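Local coordinates for protein prephenate dehydrogenase (Corynebacterium glutamicum ATCC 13032, PDB 3KTD) that probably oxidises prephenate with NAD+ or NADP+ as the hydride acceptor, an oxidative decarboxylation on the route to tyrosine, at residues A106-V111 with F151-D156; P189-A194 with E246-P251; G51-A56 with L62-A67. All coordinates share one frame; numbering follows the deposited sequence.

Contact 1 (A106-V111 with F151-D156)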
loop_
_atom_site.group_PDB
_atom_site.type_symbol
_atom_site.label_atom_id
_atom_site.label_comp_id
_atom_site.label_asym_id
_atom_site.label_seq_id
_atom_site.Cartn_x
_atom_site.Cartn_y
_atom_site.Cartn_z
ATOM N N ALA A 106 -26.385 -5.778 1.323
ATOM C CA ALA A 106 -26.753 -7.128 0.904
ATOM C C ALA A 106 -27.324 -7.947 2.072
ATOM O O ALA A 106 -28.258 -8.743 1.884
ATOM C CB ALA A 106 -25.563 -7.833 0.276
ATOM N N VAL A 107 -26.780 -7.733 3.268
ATOM C CA VAL A 107 -27.222 -8.459 4.461
ATOM C C VAL A 107 -28.565 -7.938 4.943
ATOM O O VAL A 107 -29.488 -8.716 5.177
ATOM C CB VAL A 107 -26.191 -8.356 5.603
ATOM C CG1 VAL A 107 -26.700 -9.023 6.857
ATOM C CG2 VAL A 107 -24.910 -8.990 5.169
ATOM N N TYR A 108 -28.675 -6.622 5.088
ATOM C CA TYR A 108 -29.913 -6.020 5.565
ATOM C C TYR A 108 -31.092 -6.455 4.674
ATOM O O TYR A 108 -32.145 -6.855 5.183
ATOM C CB TYR A 108 -29.761 -4.498 5.636
ATOM C CG TYR A 108 -30.854 -3.754 6.373
ATOM C CD1 TYR A 108 -31.423 -4.268 7.544
ATOM C CD2 TYR A 108 -31.281 -2.502 5.930
ATOM C CE1 TYR A 108 -32.419 -3.574 8.225
ATOM C CE2 TYR A 108 -32.272 -1.796 6.605
ATOM C CZ TYR A 108 -32.838 -2.335 7.755
ATOM O OH TYR A 108 -33.820 -1.643 8.434
ATOM N N ASP A 109 -30.890 -6.411 3.355
ATOM C CA ASP A 109 -31.872 -6.901 2.392
ATOM C C ASP A 109 -32.277 -8.344 2.692
ATOM O O ASP A 109 -33.468 -8.675 2.723
ATOM C CB ASP A 109 -31.303 -6.848 0.967
ATOM C CG ASP A 109 -31.270 -5.454 0.390
ATOM O OD1 ASP A 109 -31.881 -4.525 0.952
ATOM O OD2 ASP A 109 -30.631 -5.288 -0.659
ATOM N N ALA A 110 -31.285 -9.200 2.905
ATOM C CA ALA A 110 -31.546 -10.604 3.182
ATOM C C ALA A 110 -32.355 -10.742 4.467
ATOM O O ALA A 110 -33.227 -11.603 4.561
ATOM C CB ALA A 110 -30.241 -11.381 3.280
ATOM N N VAL A 111 -32.069 -9.881 5.441
ATOM C CA VAL A 111 -32.793 -9.883 6.707
ATOM C C VAL A 111 -34.234 -9.375 6.538
ATOM O O VAL A 111 -35.162 -9.918 7.129
ATOM C CB VAL A 111 -32.057 -9.045 7.763
ATOM C CG1 VAL A 111 -32.968 -8.741 8.931
ATOM C CG2 VAL A 111 -30.781 -9.769 8.220
ATOM N N PHE A 151 -27.877 1.383 12.232
ATOM C CA PHE A 151 -29.074 1.903 12.889
ATOM C C PHE A 151 -30.164 2.301 11.879
ATOM O O PHE A 151 -30.917 3.239 12.114
ATOM C CB PHE A 151 -28.707 3.110 13.778
ATOM C CG PHE A 151 -28.126 4.288 13.020
ATOM C CD1 PHE A 151 -26.768 4.355 12.739
ATOM C CD2 PHE A 151 -28.935 5.340 12.613
ATOM C CE1 PHE A 151 -26.236 5.441 12.049
ATOM C CE2 PHE A 151 -28.409 6.428 11.920
ATOM C CZ PHE A 151 -27.061 6.478 11.638
ATOM N N ASP A 152 -30.277 1.575 10.774
ATOM C CA ASP A 152 -31.236 1.947 9.725
ATOM C C ASP A 152 -32.685 1.908 10.215
ATOM O O ASP A 152 -33.500 2.742 9.809
ATOM C CB ASP A 152 -31.104 1.042 8.493
ATOM C CG ASP A 152 -29.709 1.051 7.904
ATOM O OD1 ASP A 152 -28.809 0.416 8.500
ATOM O OD2 ASP A 152 -29.524 1.671 6.834
ATOM N N GLN A 153 -32.993 0.945 11.088
ATOM C CA GLN A 153 -34.347 0.763 11.610
ATOM C C GLN A 153 -34.934 2.033 12.237
ATOM O O GLN A 153 -36.151 2.211 12.244
ATOM C CB GLN A 153 -34.405 -0.385 12.627
ATOM C CG GLN A 153 -34.312 -1.807 12.043
ATOM C CD GLN A 153 -32.884 -2.291 11.854
ATOM O OE1 GLN A 153 -31.979 -1.502 11.594
ATOM N NE2 GLN A 153 -32.682 -3.598 11.979
ATOM N N LEU A 154 -34.076 2.905 12.756
ATOM C CA LEU A 154 -34.527 4.163 13.343
ATOM C C LEU A 154 -34.955 5.204 12.324
ATOM O O LEU A 154 -35.688 6.110 12.689
ATOM C CB LEU A 154 -33.433 4.776 14.225
ATOM C CG LEU A 154 -33.013 3.952 15.445
ATOM C CD1 LEU A 154 -31.854 4.632 16.140
ATOM C CD2 LEU A 154 -34.185 3.721 16.410
ATOM N N PHE A 155 -34.510 5.093 11.070
ATOM C CA PHE A 155 -34.804 6.123 10.043
ATOM C C PHE A 155 -35.434 5.655 8.731
ATOM O O PHE A 155 -35.691 6.475 7.861
ATOM C CB PHE A 155 -33.533 6.916 9.716
ATOM C CG PHE A 155 -33.053 7.753 10.852
ATOM C CD1 PHE A 155 -33.522 9.051 11.015
ATOM C CD2 PHE A 155 -32.164 7.233 11.786
ATOM C CE1 PHE A 155 -33.100 9.824 12.080
ATOM C CE2 PHE A 155 -31.729 8.003 12.854
ATOM C CZ PHE A 155 -32.201 9.303 12.999
ATOM N N ASP A 156 -35.682 4.362 8.573
ATOM C CA ASP A 156 -36.321 3.859 7.357
ATOM C C ASP A 156 -37.740 3.407 7.699
ATOM O O ASP A 156 -38.227 3.660 8.810
ATOM C CB ASP A 156 -35.475 2.739 6.707
ATOM C CG ASP A 156 -35.457 1.436 7.517
ATOM O OD1 ASP A 156 -36.040 1.386 8.624
ATOM O OD2 ASP A 156 -34.854 0.451 7.026
#
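Tyr108 of helix 105-113 reaches across to the loop 151-156, a buried contact within the Rossmann-type nucleotide-binding domain. The loop follows strand 146-149 and turns back on itself before helix 162-177, so the contact ties a helix beside the sheet to a connection leaving that sheet. One long aromatic side chain does all the reaching from the helix. Its CG lies anti to the backbone N (chi1 -168°), which carries the ring out from the helix toward the loop.

The polar part is a single bond across the segments, from Tyr108 OH to Asp156 OD2 at 2.7 Å. The carboxylate oxygen sits at the edge of the ring, the ring and carboxylate planes are 13° apart, and the hydroxyl arrives on the syn side of OD2. Asp156 is steadied at its other oxygen, OD1, by Thr158 OG1.

The van der Waals part lies oblique to the ring. Asp152 CB lies 3.6 Å from Tyr108 CE2, while the amide of Gln153 approaches the other ortho carbon of the phenol, with NE2 3.8 Å from Tyr108 CE1. Neither polar end is spent on the tyrosine: Asp152 OD2 accepts from Val187 N and Gln153 NE2 donates to Gln117 O. Tyr120 of strand 120-125 also touches both Tyr108 and Gln153.

Backbone bonds fold the loop that carries these three side chains into a compact turn. Asp152 O takes two of them, from Phe155 N at 2.9 Å and from Asp156 N at 3.0 Å.

Contact 2 (P189-A194 with E246-P251)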
loop_
_atom_site.group_PDB
_atom_site.type_symbol
_atom_site.label_atom_id
_atom_site.label_comp_id
_atom_site.label_asym_id
_atom_site.label_seq_id
_atom_site.Cartn_x
_atom_site.Cartn_y
_atom_site.Cartn_z
ATOM N N PRO A 189 -24.430 4.781 3.254
ATOM C CA PRO A 189 -23.217 5.529 3.548
ATOM C C PRO A 189 -22.026 4.620 3.833
ATOM O O PRO A 189 -20.901 4.941 3.445
ATOM C CB PRO A 189 -23.603 6.320 4.795
ATOM C CG PRO A 189 -25.061 6.535 4.632
ATOM C CD PRO A 189 -25.562 5.249 4.073
ATOM N N HIS A 190 -22.273 3.494 4.493
ATOM C CA HIS A 190 -21.214 2.526 4.787
ATOM C C HIS A 190 -20.662 1.838 3.541
ATOM O O HIS A 190 -19.449 1.762 3.352
ATOM C CB HIS A 190 -21.721 1.445 5.738
ATOM C CG HIS A 190 -20.768 0.310 5.915
ATOM N ND1 HIS A 190 -20.712 -0.755 5.038
ATOM C CD2 HIS A 190 -19.827 0.073 6.861
ATOM C CE1 HIS A 190 -19.783 -1.604 5.445
ATOM N NE2 HIS A 190 -19.231 -1.127 6.547
ATOM N N ASP A 191 -21.550 1.293 2.720
ATOM C CA ASP A 191 -21.123 0.592 1.511
ATOM C C ASP A 191 -20.429 1.573 0.557
ATOM O O ASP A 191 -19.488 1.201 -0.139
ATOM C CB ASP A 191 -22.304 -0.094 0.816
ATOM C CG ASP A 191 -22.863 -1.280 1.605
ATOM O OD1 ASP A 191 -22.262 -1.702 2.622
ATOM O OD2 ASP A 191 -23.924 -1.795 1.187
ATOM N N ALA A 192 -20.903 2.815 0.540
ATOM C CA ALA A 192 -20.286 3.881 -0.234
ATOM C C ALA A 192 -18.852 4.081 0.249
ATOM O O ALA A 192 -17.935 4.248 -0.557
ATOM C CB ALA A 192 -21.069 5.171 -0.080
ATOM N N ALA A 193 -18.659 4.053 1.564
ATOM C CA ALA A 193 -17.328 4.220 2.135
ATOM C C ALA A 193 -16.442 3.011 1.849
ATOM O O ALA A 193 -15.328 3.167 1.354
ATOM C CB ALA A 193 -17.419 4.461 3.629
ATOM N N ALA A 194 -16.936 1.814 2.149
ATOM C CA ALA A 194 -16.150 0.594 1.965
ATOM C C ALA A 194 -15.784 0.387 0.507
ATOM O O ALA A 194 -14.746 -0.189 0.214
ATOM C CB ALA A 194 -16.905 -0.609 2.472
ATOM N N GLU A 246 -18.372 -8.124 -5.371
ATOM C CA GLU A 246 -19.616 -8.519 -6.039
ATOM C C GLU A 246 -20.835 -8.157 -5.191
ATOM O O GLU A 246 -21.825 -7.641 -5.716
ATOM C CB GLU A 246 -19.587 -10.003 -6.413
ATOM C CG GLU A 246 -18.576 -10.309 -7.519
ATOM C CD GLU A 246 -18.199 -11.774 -7.636
ATOM O OE1 GLU A 246 -18.417 -12.543 -6.680
ATOM O OE2 GLU A 246 -17.655 -12.156 -8.690
ATOM N N SER A 247 -20.743 -8.394 -3.880
ATOM C CA SER A 247 -21.796 -7.982 -2.932
ATOM C C SER A 247 -22.094 -6.486 -3.026
ATOM O O SER A 247 -23.236 -6.071 -2.870
ATOM C CB SER A 247 -21.374 -8.271 -1.488
ATOM O OG SER A 247 -21.055 -9.636 -1.278
ATOM N N ASN A 248 -21.054 -5.689 -3.276
ATOM C CA ASN A 248 -21.157 -4.232 -3.295
ATOM C C ASN A 248 -20.830 -3.623 -4.669
ATOM O O ASN A 248 -20.260 -2.539 -4.759
ATOM C CB ASN A 248 -20.205 -3.677 -2.224
ATOM C CG ASN A 248 -20.512 -2.249 -1.839
ATOM O OD1 ASN A 248 -21.651 -1.797 -1.933
ATOM N ND2 ASN A 248 -19.490 -1.531 -1.387
ATOM N N ALA A 249 -21.216 -4.316 -5.736
ATOM C CA ALA A 249 -20.921 -3.880 -7.099
ATOM C C ALA A 249 -21.430 -2.478 -7.416
ATOM O O ALA A 249 -20.740 -1.692 -8.070
ATOM C CB ALA A 249 -21.495 -4.867 -8.084
ATOM N N GLY A 250 -22.633 -2.160 -6.955
ATOM C CA GLY A 250 -23.240 -0.868 -7.261
ATOM C C GLY A 250 -22.365 0.280 -6.805
ATOM O O GLY A 250 -21.791 0.988 -7.631
ATOM N N PRO A 251 -22.247 0.466 -5.483
ATOM C CA PRO A 251 -21.391 1.515 -4.931
ATOM C C PRO A 251 -19.925 1.423 -5.365
ATOM O O PRO A 251 -19.255 2.463 -5.443
ATOM C CB PRO A 251 -21.525 1.310 -3.419
ATOM C CG PRO A 251 -22.881 0.720 -3.256
ATOM C CD PRO A 251 -23.026 -0.209 -4.429
HETATM O O HOH W 1 -19.165 4.718 -3.551
#
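Asp191 O, a carbonyl on helix 187-214, takes the amide of Asn248 at the junction of helices 238-247 and 249-270, where a helix packs on the junction between two others in the all-helical dimerization domain. Asn248 ND2 donates to Asp191 O over 3.0 Å, at an N-H...O angle of 163°. The oxygen lies close to the amide plane, whereas the donor is tilted out of the carbonyl plane. CG stands anti to the backbone N of Asn248 (chi1 -162°), which sends the amide toward helix 187-214; ND2 has a second acceptor there, His199 ND1.

The amide's oxygen rests against carbon, with Asn248 OD1 3.3 Å from Asp191 CB. The carboxylate of Asp191 faces other partners. Asp191 OD1 receives His190 ND1 at 3.0 Å as well as Lys104 N, and OD2 receives Thr105 OG1, so the group binds this helix to the nucleotide-binding domain.

Pro251 adds a nonpolar contact, its CB 3.9 Å from Asp191 O. The second subunit packs nearby, Pro275 of that chain meeting Ala249. A water bridges the two backbones, donating to Pro251 O at 2.9 Å and to Ala192 O at 3.3 Å.

Contact 3 (G51-A56 with L62-A67)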
loop_
_atom_site.group_PDB
_atom_site.type_symbol
_atom_site.label_atom_id
_atom_site.label_comp_id
_atom_site.label_asym_id
_atom_site.label_seq_id
_atom_site.Cartn_x
_atom_site.Cartn_y
_atom_site.Cartn_z
ATOM N N GLY A 51 -10.106 -23.850 27.517
ATOM C CA GLY A 51 -10.909 -23.183 28.546
ATOM C C GLY A 51 -12.193 -22.531 28.053
ATOM O O GLY A 51 -13.042 -22.152 28.862
ATOM N N PHE A 52 -12.349 -22.404 26.734
ATOM C CA PHE A 52 -13.521 -21.739 26.150
ATOM C C PHE A 52 -14.765 -22.625 26.088
ATOM O O PHE A 52 -14.671 -23.841 26.122
ATOM C CB PHE A 52 -13.184 -21.225 24.756
ATOM C CG PHE A 52 -12.006 -20.312 24.728
ATOM C CD1 PHE A 52 -12.111 -19.020 25.196
ATOM C CD2 PHE A 52 -10.792 -20.742 24.240
ATOM C CE1 PHE A 52 -11.024 -18.168 25.179
ATOM C CE2 PHE A 52 -9.691 -19.890 24.213
ATOM C CZ PHE A 52 -9.811 -18.602 24.682
ATOM N N ASP A 53 -15.932 -21.996 25.995
ATOM C CA ASP A 53 -17.218 -22.706 25.955
ATOM C C ASP A 53 -17.727 -22.779 24.502
ATOM O O ASP A 53 -18.432 -21.893 24.024
ATOM C CB ASP A 53 -18.221 -22.010 26.891
ATOM C CG ASP A 53 -19.566 -22.707 26.934
ATOM O OD1 ASP A 53 -19.771 -23.610 26.099
ATOM O OD2 ASP A 53 -20.420 -22.348 27.784
ATOM N N VAL A 54 -17.364 -23.859 23.813
ATOM C CA VAL A 54 -17.626 -24.007 22.382
ATOM C C VAL A 54 -18.257 -25.357 22.051
ATOM O O VAL A 54 -18.000 -26.350 22.721
ATOM C CB VAL A 54 -16.306 -23.836 21.579
ATOM C CG1 VAL A 54 -16.540 -24.017 20.102
ATOM C CG2 VAL A 54 -15.684 -22.470 21.852
ATOM N N SER A 55 -19.089 -25.377 21.013
ATOM C CA SER A 55 -19.772 -26.590 20.559
ATOM C C SER A 55 -19.702 -26.703 19.037
ATOM O O SER A 55 -19.418 -25.727 18.345
ATOM C CB SER A 55 -21.237 -26.570 21.015
ATOM O OG SER A 55 -21.962 -27.683 20.513
ATOM N N ALA A 56 -19.923 -27.905 18.520
ATOM C CA ALA A 56 -19.965 -28.119 17.075
ATOM C C ALA A 56 -21.374 -28.551 16.679
ATOM O O ALA A 56 -21.606 -29.006 15.561
ATOM C CB ALA A 56 -18.921 -29.152 16.649
ATOM N N LEU A 62 -28.144 -22.980 19.248
ATOM C CA LEU A 62 -29.274 -22.076 19.028
ATOM C C LEU A 62 -30.404 -22.304 20.033
ATOM O O LEU A 62 -31.080 -21.352 20.427
ATOM C CB LEU A 62 -29.790 -22.204 17.595
ATOM C CG LEU A 62 -28.827 -21.713 16.506
ATOM C CD1 LEU A 62 -29.279 -22.145 15.116
ATOM C CD2 LEU A 62 -28.673 -20.201 16.561
ATOM N N GLN A 63 -30.605 -23.556 20.447
ATOM C CA GLN A 63 -31.615 -23.887 21.460
ATOM C C GLN A 63 -31.307 -23.160 22.773
ATOM O O GLN A 63 -32.191 -22.568 23.395
ATOM C CB GLN A 63 -31.667 -25.399 21.692
ATOM C CG GLN A 63 -32.756 -25.825 22.689
ATOM C CD GLN A 63 -32.813 -27.336 22.911
ATOM O OE1 GLN A 63 -31.782 -28.003 23.050
ATOM N NE2 GLN A 63 -34.031 -27.877 22.961
ATOM N N ARG A 64 -30.038 -23.218 23.168
ATOM C CA ARG A 64 -29.525 -22.568 24.373
ATOM C C ARG A 64 -29.530 -21.061 24.200
ATOM O O ARG A 64 -29.865 -20.324 25.123
ATOM C CB ARG A 64 -28.094 -23.051 24.651
ATOM C CG ARG A 64 -27.366 -22.344 25.793
ATOM C CD ARG A 64 -25.954 -22.888 25.949
ATOM N NE ARG A 64 -25.082 -22.005 26.726
ATOM C CZ ARG A 64 -23.777 -22.209 26.919
ATOM N NH1 ARG A 64 -23.163 -23.268 26.394
ATOM N NH2 ARG A 64 -23.074 -21.346 27.639
ATOM N N ALA A 65 -29.138 -20.605 23.015
ATOM C CA ALA A 65 -29.122 -19.182 22.728
ATOM C C ALA A 65 -30.524 -18.638 22.925
ATOM O O ALA A 65 -30.702 -17.576 23.524
ATOM C CB ALA A 65 -28.637 -18.924 21.315
ATOM N N ALA A 66 -31.515 -19.382 22.437
ATOM C CA ALA A 66 -32.918 -18.997 22.587
ATOM C C ALA A 66 -33.334 -19.048 24.047
ATOM O O ALA A 66 -34.058 -18.175 24.514
ATOM C CB ALA A 66 -33.822 -19.882 21.744
ATOM N N ALA A 67 -32.864 -20.056 24.772
ATOM C CA ALA A 67 -33.193 -20.192 26.197
ATOM C C ALA A 67 -32.657 -19.042 27.045
ATOM O O ALA A 67 -33.306 -18.653 28.009
ATOM C CB ALA A 67 -32.675 -21.518 26.737
#
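Asp53 and Arg64 meet in a salt bridge at the edge of the Rossmann-type sheet, where strand 54-55 is the outermost strand of its side and helix 58-67 follows it in a strand-to-helix connection. The close part is confined to one carboxylate oxygen. Asp53 OD2 takes Arg64 NH2 at 2.8 Å and Arg64 NH1 at 3.2 Å, so two nitrogens of the guanidinium end grip a single atom. OD2 lies almost in the guanidinium plane, but the two nitrogens approach it from the same face of the carboxylate, whose plane is turned 36° from that of the arginine.

The loose part is the other oxygen: Asp53 OD1 has only a weak bond to Arg64 NH1, at 3.4 Å. No other side chains of the two segments touch, and the pair lies at the surface, both residues partly exposed. Arg64 reaches the acid because its chain is extended from CG to NE, with CG anti to the backbone N (chi1 174°).

Beyond the pair, Phe35 makes a cation-pi contact with Arg64, and Glu68 OE2 forms a long, weak ion pair with Arg64 NE. Backbone hydrogen bonding between Asp53 and Gly36 keeps the acid beside the neighbouring strand 34-37. Asp53 probably offsets much of the arginine's charge, with Glu68 adding a little, and the link between the segment 51-56 and the helix is chiefly electrostatic.

The three contacts illustrate how a probable dehydrogenase is held at different depths. Contacts 1 and 2 are neighbours, their centres 14 Å apart, and they touch where Ala106 CB lies 4.3 Å from Ser247 O; helix 105-113 thus meets the dimerization domain directly. The start of helix 105-113 and the residue before it also bond to contact 2, joining the two further. Contact 3 stands apart at the sheet's far edge, with its centre about 27 Å from that of contact 1 and about 33 Å from that of contact 2, and it lies across the chain's centre from contact 2. Only contact 2 has the second subunit within reach.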